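Local structure of pyocin-S2 immunity protein (Pseudomonas aeruginosa, 4QKO) at residues Glu15-Ile20 and Asp52-Pro57; Thr45-Gly50 and Val69-Glu74. The protein probably protects the pyocin-producing cell by binding the HNH nuclease domain of pyocin S2, with which it forms the complex seen here. All blocks are in the same frame, centred on the assembly; numbering follows the deposited sequence.

In the fold
Both contacts are buried in the four-helix fold of the immunity protein, their centres about 10 Å apart, and their segments alternate along the chain. Contact 1 sets the short helix 52-55 against helix 10-21; contact 2 sets the loop just before that short helix against helix 65-78. Leu53 joins them: its CD2 lies 3.7 Å from CD of Glu71 and its CD1 3.7 Å from CG2 of Val72. Elsewhere Val17 and Val69 also approach, 4.3 Å between their CG2 atoms. The nuclease of pyocin S2 lies against the 52-57 segment, so contact 1 backs the toxin-binding surface directly, whereas contact 2 involves the loop that leads into helix 52-55.

Contact 1: residues Glu15-Ile20 and Asp52-Pro57; sequences EFVKDI and DLLYYP
Ile20 of helix 10-21 meets both Leu54 and Tyr55 of the short helix 52-55, and the touching is done by its CG2 methyl. That branch lies anti to the backbone N, which carries it across to the short helix, while the other branch, CG1, sends CD1 back over the rim of the Phe16 ring. Ile20 CG2 comes within 3.8 Å of CD1 of Leu54, the two side chains crossing at about a right angle. The second Leu54 methyl, CD2, turns to CG1 of Val17 at a looser 4.2 Å, so the forked leucine spans nearly one turn of helix 10-21. Branched aliphatic residues suit this apolar part of the contact, where methyl meets methyl.

Tyr55 brings its hydroxyl to the Ile20 CG2 methyl, and CB of Leu54 sits over the centre of the Tyr55 ring, 3.6 Å above the plane. Beyond the ring edge, in its plane, a water lies 2.7 Å from Tyr55 OH and 2.8 Å from Ile20 O, bridging the two; that carbonyl also accepts from His34. Tyrosine suits the place because its ring packs on Leu54 while its OH reaches the water. The ring also meets that of Tyr85 of the pyocin S2 chain, the planes nearly parallel. Such packing of the short helix 52-55 on helix 10-21 belongs to the distorted four-helix bundle of colicin-type immunity proteins.

Contact 2: residues Thr45-Gly50 and Val69-Glu74; sequences TEHPSG and VKEVKE
The chain leaves helix 31-45 through Glu46 with positive phi and folds into a type I beta turn from His47 to Gly50, passing beside helix 65-78 with the CA atoms of Thr45 and Val72 6.5 Å apart. In this four-helix immunity-protein fold the segment forms the link from helix 31-45 to the short helix 52-55, held against helix 65-78.

An ST turn organises its start: Thr45 OG1 accepts from His47 N at 3.2 Å, nearly straight at 168°. A chi1 of 54° sets OG1 between the backbone N and the carbonyl carbon, within reach of His47 N, and the hydroxyl also bonds Phe41 O in the preceding helical turn. The Thr45 CG2 methyl is left to pack across Val72, 3.6 Å from Val72 CG2 and 3.9 Å from Val72 CG1. Threonine suits the place because it offers a hydroxyl to the turn and a methyl to the core, where the two branches of valine receive it.

His47 holds the turn with one nitrogen and faces the helix with the other. His47 ND1 accepts from Ser49 N at 2.9 Å, the donor nearly in the ring plane, which helps fix the ring's rotation. The extended Glu71 side chain runs across to the NE2 end of the ring, its carboxylate plane 88° from that of the imidazole. Its OE1 is engaged in a salt bridge with Arg61, which should help keep the group charged. Glu71 OE2 is 3.8 Å from His47 NE2, and a water spans the gap, donating to Glu71 OE2 at 2.7 Å and lying 2.9 Å from His47 NE2, in the plane of the ring.

Contact 1: residues Glu15-Ile20 and Asp52-Pro57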
# COMPACT_ATOMS: atom_id res chain seq x y z
N GLU A 15 -1.75 14.99 -14.59
CA GLU A 15 -3.09 14.83 -14.03
C GLU A 15 -3.43 13.34 -13.69
O GLU A 15 -4.04 13.06 -12.65
CB GLU A 15 -4.11 15.46 -14.95
CG GLU A 15 -3.73 16.87 -15.47
CD GLU A 15 -2.91 17.74 -14.50
OE1 GLU A 15 -3.04 17.58 -13.25
OE2 GLU A 15 -2.16 18.63 -14.99
N PHE A 16 -3.01 12.39 -14.51
CA PHE A 16 -3.10 10.96 -14.17
C PHE A 16 -2.29 10.64 -12.89
O PHE A 16 -2.82 10.02 -11.94
CB PHE A 16 -2.55 10.17 -15.30
CG PHE A 16 -2.51 8.67 -15.11
CD1 PHE A 16 -3.65 7.94 -14.83
CD2 PHE A 16 -1.30 7.98 -15.34
CE1 PHE A 16 -3.59 6.52 -14.74
CE2 PHE A 16 -1.25 6.56 -15.29
CZ PHE A 16 -2.39 5.83 -15.00
N VAL A 17 -1.03 11.11 -12.81
CA VAL A 17 -0.24 10.82 -11.61
C VAL A 17 -0.84 11.48 -10.34
O VAL A 17 -0.90 10.87 -9.27
CB VAL A 17 1.22 11.29 -11.84
CG1 VAL A 17 1.96 11.14 -10.56
CG2 VAL A 17 1.89 10.49 -12.96
N LYS A 18 -1.35 12.70 -10.46
CA LYS A 18 -1.98 13.38 -9.33
C LYS A 18 -3.19 12.58 -8.90
O LYS A 18 -3.41 12.44 -7.69
CB LYS A 18 -2.54 14.77 -9.64
CG LYS A 18 -1.67 16.01 -9.63
CD LYS A 18 -2.61 17.23 -9.79
CE LYS A 18 -2.04 18.35 -10.66
NZ LYS A 18 -1.17 19.28 -9.89
N ASP A 19 -3.96 12.06 -9.86
CA ASP A 19 -5.11 11.21 -9.52
C ASP A 19 -4.75 9.96 -8.76
O ASP A 19 -5.43 9.60 -7.77
CB ASP A 19 -5.94 10.82 -10.75
CG ASP A 19 -6.72 12.05 -11.34
OD1 ASP A 19 -7.02 13.00 -10.59
OD2 ASP A 19 -7.02 12.05 -12.58
N ILE A 20 -3.71 9.28 -9.21
CA ILE A 20 -3.23 8.10 -8.46
C ILE A 20 -2.73 8.50 -7.07
O ILE A 20 -3.13 7.90 -6.06
CB ILE A 20 -2.06 7.39 -9.20
CG1 ILE A 20 -2.58 6.83 -10.50
CG2 ILE A 20 -1.48 6.32 -8.30
CD1 ILE A 20 -1.56 6.15 -11.40
N ASP A 52 7.66 2.67 -6.63
CA ASP A 52 8.39 3.33 -5.58
C ASP A 52 8.48 4.81 -5.89
O ASP A 52 8.65 5.56 -4.98
CB ASP A 52 9.82 2.84 -5.33
CG ASP A 52 9.90 1.43 -4.81
OD1 ASP A 52 8.87 0.83 -4.47
OD2 ASP A 52 11.08 0.88 -4.70
N LEU A 53 8.33 5.23 -7.16
CA LEU A 53 8.30 6.65 -7.55
C LEU A 53 7.19 7.35 -6.79
O LEU A 53 7.36 8.47 -6.40
CB LEU A 53 8.04 6.79 -9.03
CG LEU A 53 9.15 6.33 -9.97
CD1 LEU A 53 8.75 6.57 -11.39
CD2 LEU A 53 10.43 7.10 -9.71
N LEU A 54 6.07 6.63 -6.61
CA LEU A 54 4.95 7.22 -5.92
C LEU A 54 5.04 7.14 -4.42
O LEU A 54 4.68 8.07 -3.73
CB LEU A 54 3.69 6.46 -6.34
CG LEU A 54 3.29 6.42 -7.82
CD1 LEU A 54 2.23 5.41 -8.02
CD2 LEU A 54 2.76 7.76 -8.25
N TYR A 55 5.44 5.98 -3.89
CA TYR A 55 5.35 5.67 -2.46
C TYR A 55 6.62 5.65 -1.65
O TYR A 55 6.58 5.80 -0.43
CB TYR A 55 4.57 4.39 -2.25
CG TYR A 55 3.20 4.50 -2.91
CD1 TYR A 55 2.29 5.44 -2.50
CD2 TYR A 55 2.89 3.76 -4.01
CE1 TYR A 55 1.04 5.58 -3.14
CE2 TYR A 55 1.64 3.85 -4.62
CZ TYR A 55 0.73 4.77 -4.20
OH TYR A 55 -0.45 4.96 -4.88
N TYR A 56 7.75 5.47 -2.30
CA TYR A 56 9.00 5.37 -1.61
C TYR A 56 10.02 6.19 -2.40
O TYR A 56 11.05 5.64 -2.93
CB TYR A 56 9.45 3.90 -1.47
CG TYR A 56 8.46 3.07 -0.73
CD1 TYR A 56 8.50 3.00 0.63
CD2 TYR A 56 7.48 2.38 -1.42
CE1 TYR A 56 7.56 2.22 1.34
CE2 TYR A 56 6.54 1.61 -0.78
CZ TYR A 56 6.58 1.57 0.63
OH TYR A 56 5.66 0.86 1.32
N PRO A 57 9.73 7.47 -2.59
CA PRO A 57 10.47 8.28 -3.56
C PRO A 57 11.89 8.58 -3.06
O PRO A 57 12.18 8.59 -1.84
CB PRO A 57 9.64 9.55 -3.63
CG PRO A 57 9.08 9.60 -2.27
CD PRO A 57 8.62 8.23 -2.03
O HOH W 1 -1.97 6.86 -3.76

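Contact 2: residues Thr45-Gly50 and Val69-Glu74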
# COMPACT_ATOMS: atom_id res chain seq x y z
N THR A 45 5.61 4.23 -17.66
CA THR A 45 6.86 4.99 -17.45
C THR A 45 8.03 4.15 -17.91
O THR A 45 9.04 4.72 -18.33
CB THR A 45 7.12 5.31 -15.99
OG1 THR A 45 7.08 4.11 -15.26
CG2 THR A 45 6.05 6.27 -15.36
N GLU A 46 7.94 2.83 -17.77
CA GLU A 46 9.07 1.94 -18.02
C GLU A 46 10.22 2.20 -17.05
O GLU A 46 11.32 1.71 -17.27
CB GLU A 46 9.58 2.00 -19.47
CG GLU A 46 8.49 1.65 -20.45
CD GLU A 46 8.84 1.87 -21.94
OE1 GLU A 46 8.58 0.93 -22.70
OE2 GLU A 46 9.33 2.96 -22.34
N HIS A 47 9.95 2.89 -15.96
CA HIS A 47 11.01 3.29 -15.08
C HIS A 47 11.33 2.14 -14.12
O HIS A 47 10.42 1.49 -13.55
CB HIS A 47 10.61 4.52 -14.34
CG HIS A 47 11.72 5.16 -13.60
ND1 HIS A 47 12.20 4.64 -12.43
CD2 HIS A 47 12.38 6.31 -13.79
CE1 HIS A 47 13.16 5.40 -11.97
NE2 HIS A 47 13.27 6.44 -12.76
N PRO A 48 12.61 1.92 -13.86
CA PRO A 48 12.93 0.79 -13.01
C PRO A 48 12.56 0.90 -11.52
O PRO A 48 12.54 -0.09 -10.85
CB PRO A 48 14.47 0.68 -13.19
CG PRO A 48 14.88 1.99 -13.59
CD PRO A 48 13.82 2.52 -14.47
N SER A 49 12.22 2.07 -11.00
CA SER A 49 11.70 2.18 -9.63
C SER A 49 10.19 1.86 -9.55
O SER A 49 9.71 1.74 -8.44
CB SER A 49 11.94 3.59 -9.07
OG SER A 49 13.34 3.97 -9.12
N GLY A 50 9.48 1.72 -10.68
CA GLY A 50 8.05 1.37 -10.68
C GLY A 50 7.24 2.20 -9.69
O GLY A 50 7.36 3.42 -9.64
N VAL A 69 6.71 13.21 -12.04
CA VAL A 69 6.72 13.45 -13.50
C VAL A 69 8.08 13.87 -13.98
O VAL A 69 8.52 13.43 -15.02
CB VAL A 69 5.71 14.51 -13.91
CG1 VAL A 69 5.82 14.80 -15.38
CG2 VAL A 69 4.29 13.94 -13.65
N LYS A 70 8.69 14.82 -13.29
CA LYS A 70 10.01 15.30 -13.62
C LYS A 70 11.00 14.15 -13.59
O LYS A 70 11.85 14.09 -14.51
CB LYS A 70 10.44 16.37 -12.67
CG LYS A 70 11.77 17.01 -13.05
CD LYS A 70 12.30 17.79 -11.84
CE LYS A 70 13.64 18.42 -12.15
NZ LYS A 70 13.81 19.62 -11.31
N GLU A 71 10.93 13.27 -12.58
CA GLU A 71 11.87 12.17 -12.50
C GLU A 71 11.72 11.26 -13.74
O GLU A 71 12.68 10.82 -14.37
CB GLU A 71 11.76 11.36 -11.23
CG GLU A 71 12.81 10.25 -11.21
CD GLU A 71 13.09 9.62 -9.86
OE1 GLU A 71 12.51 9.98 -8.80
OE2 GLU A 71 14.00 8.76 -9.88
N VAL A 72 10.48 10.96 -14.07
CA VAL A 72 10.17 10.13 -15.18
C VAL A 72 10.64 10.82 -16.47
O VAL A 72 11.34 10.18 -17.30
CB VAL A 72 8.68 9.84 -15.31
CG1 VAL A 72 8.35 9.21 -16.63
CG2 VAL A 72 8.22 8.95 -14.19
N LYS A 73 10.25 12.07 -16.66
CA LYS A 73 10.63 12.77 -17.89
C LYS A 73 12.17 12.78 -18.13
O LYS A 73 12.66 12.52 -19.28
CB LYS A 73 10.14 14.20 -17.79
CG LYS A 73 10.46 15.13 -18.93
CD LYS A 73 9.83 16.50 -18.76
CE LYS A 73 9.97 17.25 -20.06
NZ LYS A 73 9.52 18.63 -19.77
N GLU A 74 12.90 13.07 -17.06
CA GLU A 74 14.34 13.27 -17.16
C GLU A 74 15.01 11.97 -17.35
O GLU A 74 15.95 11.88 -18.12
CB GLU A 74 14.87 14.02 -15.96
CG GLU A 74 14.49 15.49 -15.93
CD GLU A 74 15.14 16.26 -14.76
OE1 GLU A 74 16.04 15.69 -14.04
OE2 GLU A 74 14.80 17.46 -14.59
O HOH W 2 15.37 8.30 -12.12